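Long-range contact in ribulose bisphosphate carboxylase (Hyperthermus butylicus DSM 5456, PDB 6HUN), which probably catalyses the addition of carbon dioxide and water to ribulose 1,5-bisphosphate, giving two molecules of 3-phosphoglycerate, in an archaeal pathway of AMP degradation: residues A[110-123]-A[137-150]. Residues are numbered along the deposited sequence; the frame is centred on the assembly and turned at random.
Sequences FEEGSIPNFASSIL and VEDVYFPPSYLETF
Y146 and F118 meet at about a right angle, Y146 OH ending 3.4 Å from F118 CB. With CG anti to the backbone N (chi1 -178°), Y146 reaches from the short helix 144-147 up to the start of helix 115-122. F110 comes obliquely across it, CB 3.5 Å from Y146 CE1 and CD2 over one face of the tyrosine ring. In the plane of the tyrosine ring, at its edge, sits a water that accepts from Y146 OH at 2.6 Å and donates to E111 O and S114 O, so the phenol is tied to the turn through its own proton.

Further along, F142 directs its ring edge at the face of F118 in an offset edge-to-face pair, planes at 61°, while V140 CG2 touches the edge of F118. I122 and L123 continue this apolar surface onto V140 and V137, laying the helix over strand 132-141 of the N-terminal domain's sheet.

At the opposite end, G113 CA stands over the face of F150, 3.9 Å from the ring centroid, a CH-pi contact; I115 CD1 packs against F150 CE1 at 3.4 Å. Beside it T149 OG1 accepts from G113 N at 2.8 Å and donates to Y146 O in its carbonyl plane, a relay made possible by a chi1 of 68°. A valine in its place would probably leave G113 N without this acceptor and remove the hydroxyl's bond to Y146 O, so that the turn is held less firmly against the end of helix 144-147.

Across the dimer interface, E111 forms a salt bridge with R254 of the second subunit. The chemistry thus divides: aromatic and aliphatic side chains make most of the contacts between the segments, whereas two hydroxyls, one of them through a water, help to place a turn that also meets the partner subunit.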
loop_
_atom_site.group_PDB
_atom_site.type_symbol
_atom_site.label_atom_id
_atom_site.label_comp_id
_atom_site.label_asym_id
_atom_site.label_seq_id
_atom_site.Cartn_x
_atom_site.Cartn_y
_atom_site.Cartn_z
ATOM N N PHE A 110 7.557 -6.543 17.541
ATOM C CA PHE A 110 7.509 -5.390 16.633
ATOM C C PHE A 110 8.782 -4.548 16.748
ATOM O O PHE A 110 9.300 -4.342 17.848
ATOM C CB PHE A 110 6.240 -4.561 16.935
ATOM C CG PHE A 110 4.971 -5.409 16.886
ATOM C CD1 PHE A 110 4.436 -5.806 15.657
ATOM C CD2 PHE A 110 4.328 -5.820 18.057
ATOM C CE1 PHE A 110 3.284 -6.588 15.597
ATOM C CE2 PHE A 110 3.200 -6.607 18.021
ATOM C CZ PHE A 110 2.647 -6.977 16.800
ATOM N N GLU A 111 9.301 -4.068 15.613
ATOM C CA GLU A 111 10.408 -3.127 15.669
ATOM C C GLU A 111 9.888 -1.755 16.092
ATOM O O GLU A 111 8.847 -1.283 15.603
ATOM C CB GLU A 111 11.120 -3.007 14.330
ATOM C CG GLU A 111 12.353 -2.080 14.463
ATOM C CD GLU A 111 13.120 -1.852 13.153
ATOM O OE1 GLU A 111 13.072 -2.701 12.257
ATOM O OE2 GLU A 111 13.840 -0.819 13.063
ATOM N N GLU A 112 10.638 -1.091 16.974
ATOM C CA GLU A 112 10.199 0.207 17.474
ATOM C C GLU A 112 10.002 1.191 16.343
ATOM O O GLU A 112 10.894 1.381 15.516
ATOM C CB GLU A 112 11.291 0.805 18.396
ATOM C CG GLU A 112 11.574 0.052 19.604
ATOM C CD GLU A 112 12.679 -1.040 19.464
ATOM O OE1 GLU A 112 13.432 -1.172 20.471
ATOM O OE2 GLU A 112 12.753 -1.792 18.426
ATOM N N GLY A 113 8.905 1.956 16.416
ATOM C CA GLY A 113 8.683 3.054 15.488
ATOM C C GLY A 113 8.523 2.690 14.021
ATOM O O GLY A 113 8.690 3.568 13.169
ATOM N N SER A 114 8.264 1.422 13.670
ATOM C CA SER A 114 8.250 1.023 12.243
ATOM C C SER A 114 6.844 0.625 11.808
ATOM O O SER A 114 6.431 -0.509 12.056
ATOM C CB SER A 114 9.209 -0.139 11.997
ATOM O OG SER A 114 9.104 -0.598 10.627
ATOM N N ILE A 115 6.121 1.461 11.043
ATOM C CA ILE A 115 4.841 1.012 10.492
ATOM C C ILE A 115 5.046 -0.131 9.503
ATOM O O ILE A 115 4.222 -1.071 9.490
ATOM C CB ILE A 115 4.075 2.197 9.883
ATOM C CG1 ILE A 115 3.821 3.287 10.929
ATOM C CG2 ILE A 115 2.766 1.693 9.256
ATOM C CD1 ILE A 115 2.749 2.912 11.941
ATOM N N PRO A 116 6.058 -0.114 8.631
ATOM C CA PRO A 116 6.250 -1.261 7.745
ATOM C C PRO A 116 6.381 -2.570 8.483
ATOM O O PRO A 116 5.833 -3.579 8.008
ATOM C CB PRO A 116 7.543 -0.911 6.991
ATOM C CG PRO A 116 7.459 0.624 6.928
ATOM C CD PRO A 116 7.011 0.974 8.315
ATOM N N ASN A 117 7.102 -2.599 9.589
ATOM C CA ASN A 117 7.263 -3.916 10.238
ATOM C C ASN A 117 5.942 -4.345 10.877
ATOM O O ASN A 117 5.575 -5.519 10.842
ATOM C CB ASN A 117 8.350 -3.871 11.289
ATOM C CG ASN A 117 8.522 -5.215 11.994
ATOM O OD1 ASN A 117 8.382 -5.299 13.226
ATOM N ND2 ASN A 117 8.878 -6.255 11.224
ATOM N N PHE A 118 5.207 -3.393 11.432
ATOM C CA PHE A 118 3.889 -3.702 11.987
ATOM C C PHE A 118 2.994 -4.283 10.934
ATOM O O PHE A 118 2.395 -5.359 11.111
ATOM C CB PHE A 118 3.231 -2.423 12.590
ATOM C CG PHE A 118 1.771 -2.616 12.842
ATOM C CD1 PHE A 118 1.375 -3.249 14.013
ATOM C CD2 PHE A 118 0.823 -2.263 11.896
ATOM C CE1 PHE A 118 0.052 -3.496 14.245
ATOM C CE2 PHE A 118 -0.537 -2.511 12.116
ATOM C CZ PHE A 118 -0.906 -3.155 13.289
ATOM N N ALA A 119 2.940 -3.619 9.770
ATOM C CA ALA A 119 2.067 -4.075 8.694
ATOM C C ALA A 119 2.499 -5.441 8.158
ATOM O O ALA A 119 1.655 -6.248 7.741
ATOM C CB ALA A 119 2.070 -3.065 7.556
ATOM N N SER A 120 3.803 -5.708 8.108
ATOM C CA SER A 120 4.192 -7.008 7.566
ATOM C C SER A 120 3.717 -8.162 8.439
ATOM O O SER A 120 3.617 -9.287 7.937
ATOM C CB SER A 120 5.707 -7.105 7.417
ATOM O OG SER A 120 6.322 -7.142 8.693
ATOM N N SER A 121 3.461 -7.906 9.726
ATOM C CA SER A 121 2.961 -8.938 10.657
ATOM C C SER A 121 1.438 -9.011 10.602
ATOM O O SER A 121 0.845 -9.991 10.141
ATOM C CB SER A 121 3.385 -8.573 12.082
ATOM O OG SER A 121 4.757 -8.988 12.247
ATOM N N ILE A 122 0.810 -7.944 11.052
ATOM C CA ILE A 122 -0.646 -7.947 11.279
ATOM C C ILE A 122 -1.428 -7.648 10.000
ATOM O O ILE A 122 -2.623 -8.016 9.920
ATOM C CB ILE A 122 -0.937 -6.966 12.409
ATOM C CG1 ILE A 122 -0.415 -7.613 13.718
ATOM C CG2 ILE A 122 -2.417 -6.651 12.577
ATOM C CD1 ILE A 122 -0.573 -6.726 14.896
ATOM N N LEU A 123 -0.798 -7.008 9.013
ATOM C CA LEU A 123 -1.438 -6.771 7.711
ATOM C C LEU A 123 -0.744 -7.531 6.601
ATOM O O LEU A 123 -0.753 -7.091 5.448
ATOM C CB LEU A 123 -1.455 -5.261 7.321
ATOM C CG LEU A 123 -2.024 -4.388 8.447
ATOM C CD1 LEU A 123 -1.992 -2.897 7.965
ATOM C CD2 LEU A 123 -3.451 -4.828 8.805
ATOM N N VAL A 137 -9.171 -6.764 9.114
ATOM C CA VAL A 137 -8.530 -6.289 10.349
ATOM C C VAL A 137 -9.332 -5.083 10.792
ATOM O O VAL A 137 -9.332 -4.059 10.103
ATOM C CB VAL A 137 -7.045 -5.933 10.156
ATOM C CG1 VAL A 137 -6.459 -5.696 11.571
ATOM C CG2 VAL A 137 -6.323 -7.122 9.501
ATOM N N GLU A 138 -10.032 -5.215 11.917
ATOM C CA GLU A 138 -10.974 -4.170 12.307
ATOM C C GLU A 138 -10.310 -3.065 13.154
ATOM O O GLU A 138 -10.617 -1.868 12.991
ATOM C CB GLU A 138 -12.133 -4.792 13.106
ATOM C CG GLU A 138 -12.900 -5.916 12.414
ATOM C CD GLU A 138 -13.880 -5.418 11.331
ATOM O OE1 GLU A 138 -13.779 -4.284 10.827
ATOM O OE2 GLU A 138 -14.735 -6.225 10.902
ATOM N N ASP A 139 -9.421 -3.454 14.067
ATOM C CA ASP A 139 -8.790 -2.497 14.946
ATOM C C ASP A 139 -7.592 -3.172 15.600
ATOM O O ASP A 139 -7.522 -4.396 15.693
ATOM C CB ASP A 139 -9.784 -2.033 16.041
ATOM C CG ASP A 139 -9.330 -0.735 16.733
ATOM O OD1 ASP A 139 -8.281 -0.164 16.312
ATOM O OD2 ASP A 139 -10.082 -0.266 17.630
ATOM N N VAL A 140 -6.704 -2.348 16.143
ATOM C CA VAL A 140 -5.522 -2.854 16.856
ATOM C C VAL A 140 -5.312 -1.901 17.991
ATOM O O VAL A 140 -5.319 -0.685 17.772
ATOM C CB VAL A 140 -4.262 -2.919 15.961
ATOM C CG1 VAL A 140 -3.052 -3.392 16.787
ATOM C CG2 VAL A 140 -4.476 -3.928 14.823
ATOM N N TYR A 141 -5.146 -2.472 19.196
ATOM C CA TYR A 141 -4.844 -1.719 20.396
ATOM C C TYR A 141 -3.337 -1.695 20.527
ATOM O O TYR A 141 -2.691 -2.761 20.494
ATOM C CB TYR A 141 -5.446 -2.398 21.615
ATOM C CG TYR A 141 -4.711 -1.991 22.902
ATOM C CD1 TYR A 141 -4.953 -0.757 23.464
ATOM C CD2 TYR A 141 -3.768 -2.814 23.489
ATOM C CE1 TYR A 141 -4.309 -0.341 24.666
ATOM C CE2 TYR A 141 -3.071 -2.405 24.713
ATOM C CZ TYR A 141 -3.369 -1.159 25.254
ATOM O OH TYR A 141 -2.759 -0.693 26.402
ATOM N N PHE A 142 -2.786 -0.490 20.667
ATOM C CA PHE A 142 -1.354 -0.295 20.829
ATOM C C PHE A 142 -1.075 0.059 22.283
ATOM O O PHE A 142 -1.620 1.062 22.761
ATOM C CB PHE A 142 -0.842 0.803 19.911
ATOM C CG PHE A 142 -0.985 0.451 18.463
ATOM C CD1 PHE A 142 -0.132 -0.479 17.907
ATOM C CD2 PHE A 142 -2.002 0.952 17.720
ATOM C CE1 PHE A 142 -0.272 -0.852 16.563
ATOM C CE2 PHE A 142 -2.127 0.607 16.352
ATOM C CZ PHE A 142 -1.274 -0.300 15.809
ATOM N N PRO A 143 -0.263 -0.708 23.010
ATOM C CA PRO A 143 0.049 -0.324 24.436
ATOM C C PRO A 143 1.000 0.851 24.493
ATOM O O PRO A 143 1.729 1.122 23.531
ATOM C CB PRO A 143 0.698 -1.583 25.013
ATOM C CG PRO A 143 1.307 -2.278 23.865
ATOM C CD PRO A 143 0.396 -1.980 22.633
ATOM N N PRO A 144 1.056 1.565 25.644
ATOM C CA PRO A 144 1.851 2.791 25.709
ATOM C C PRO A 144 3.296 2.613 25.305
ATOM O O PRO A 144 3.870 3.518 24.711
ATOM C CB PRO A 144 1.741 3.199 27.207
ATOM C CG PRO A 144 0.463 2.641 27.644
ATOM C CD PRO A 144 0.215 1.371 26.833
ATOM N N SER A 145 3.929 1.501 25.661
ATOM C CA SER A 145 5.363 1.376 25.437
ATOM C C SER A 145 5.666 1.213 23.961
ATOM O O SER A 145 6.746 1.579 23.487
ATOM C CB SER A 145 5.902 0.193 26.232
ATOM O OG SER A 145 5.196 -0.969 25.822
ATOM N N TYR A 146 4.712 0.684 23.217
ATOM C CA TYR A 146 4.904 0.595 21.790
ATOM C C TYR A 146 4.409 1.861 21.094
ATOM O O TYR A 146 5.078 2.372 20.181
ATOM C CB TYR A 146 4.172 -0.645 21.314
ATOM C CG TYR A 146 4.313 -0.936 19.814
ATOM C CD1 TYR A 146 5.553 -0.955 19.177
ATOM C CD2 TYR A 146 3.194 -1.180 19.069
ATOM C CE1 TYR A 146 5.653 -1.239 17.782
ATOM C CE2 TYR A 146 3.280 -1.454 17.690
ATOM C CZ TYR A 146 4.487 -1.488 17.069
ATOM O OH TYR A 146 4.475 -1.764 15.710
ATOM N N LEU A 147 3.249 2.374 21.531
ATOM C CA LEU A 147 2.665 3.561 20.905
ATOM C C LEU A 147 3.623 4.743 21.001
ATOM O O LEU A 147 3.791 5.492 20.040
ATOM C CB LEU A 147 1.309 3.882 21.546
ATOM C CG LEU A 147 0.534 5.060 20.981
ATOM C CD1 LEU A 147 0.189 4.768 19.513
ATOM C CD2 LEU A 147 -0.743 5.333 21.725
ATOM N N GLU A 148 4.331 4.881 22.131
ATOM C CA GLU A 148 5.233 6.019 22.223
ATOM C C GLU A 148 6.497 5.893 21.382
ATOM O O GLU A 148 7.273 6.849 21.359
ATOM C CB GLU A 148 5.603 6.274 23.703
ATOM C CG GLU A 148 6.447 5.191 24.370
ATOM C CD GLU A 148 6.612 5.435 25.900
ATOM O OE1 GLU A 148 5.744 6.110 26.511
ATOM O OE2 GLU A 148 7.617 4.968 26.492
ATOM N N THR A 149 6.765 4.784 20.660
ATOM C CA THR A 149 7.893 4.803 19.745
ATOM C C THR A 149 7.582 5.526 18.433
ATOM O O THR A 149 8.469 5.667 17.576
ATOM C CB THR A 149 8.373 3.357 19.487
ATOM O OG1 THR A 149 7.412 2.594 18.735
ATOM C CG2 THR A 149 8.619 2.658 20.816
ATOM N N PHE A 150 6.329 5.970 18.246
ATOM C CA PHE A 150 5.893 6.676 17.065
ATOM C C PHE A 150 5.735 8.166 17.393
ATOM O O PHE A 150 5.456 8.519 18.550
ATOM C CB PHE A 150 4.560 6.108 16.588
ATOM C CG PHE A 150 4.670 4.689 16.149
ATOM C CD1 PHE A 150 4.975 4.405 14.804
ATOM C CD2 PHE A 150 4.459 3.652 17.034
ATOM C CE1 PHE A 150 5.135 3.084 14.360
ATOM C CE2 PHE A 150 4.610 2.294 16.591
ATOM C CZ PHE A 150 4.921 2.023 15.251
HETATM O O HOH W 1 6.611 -2.119 14.353
#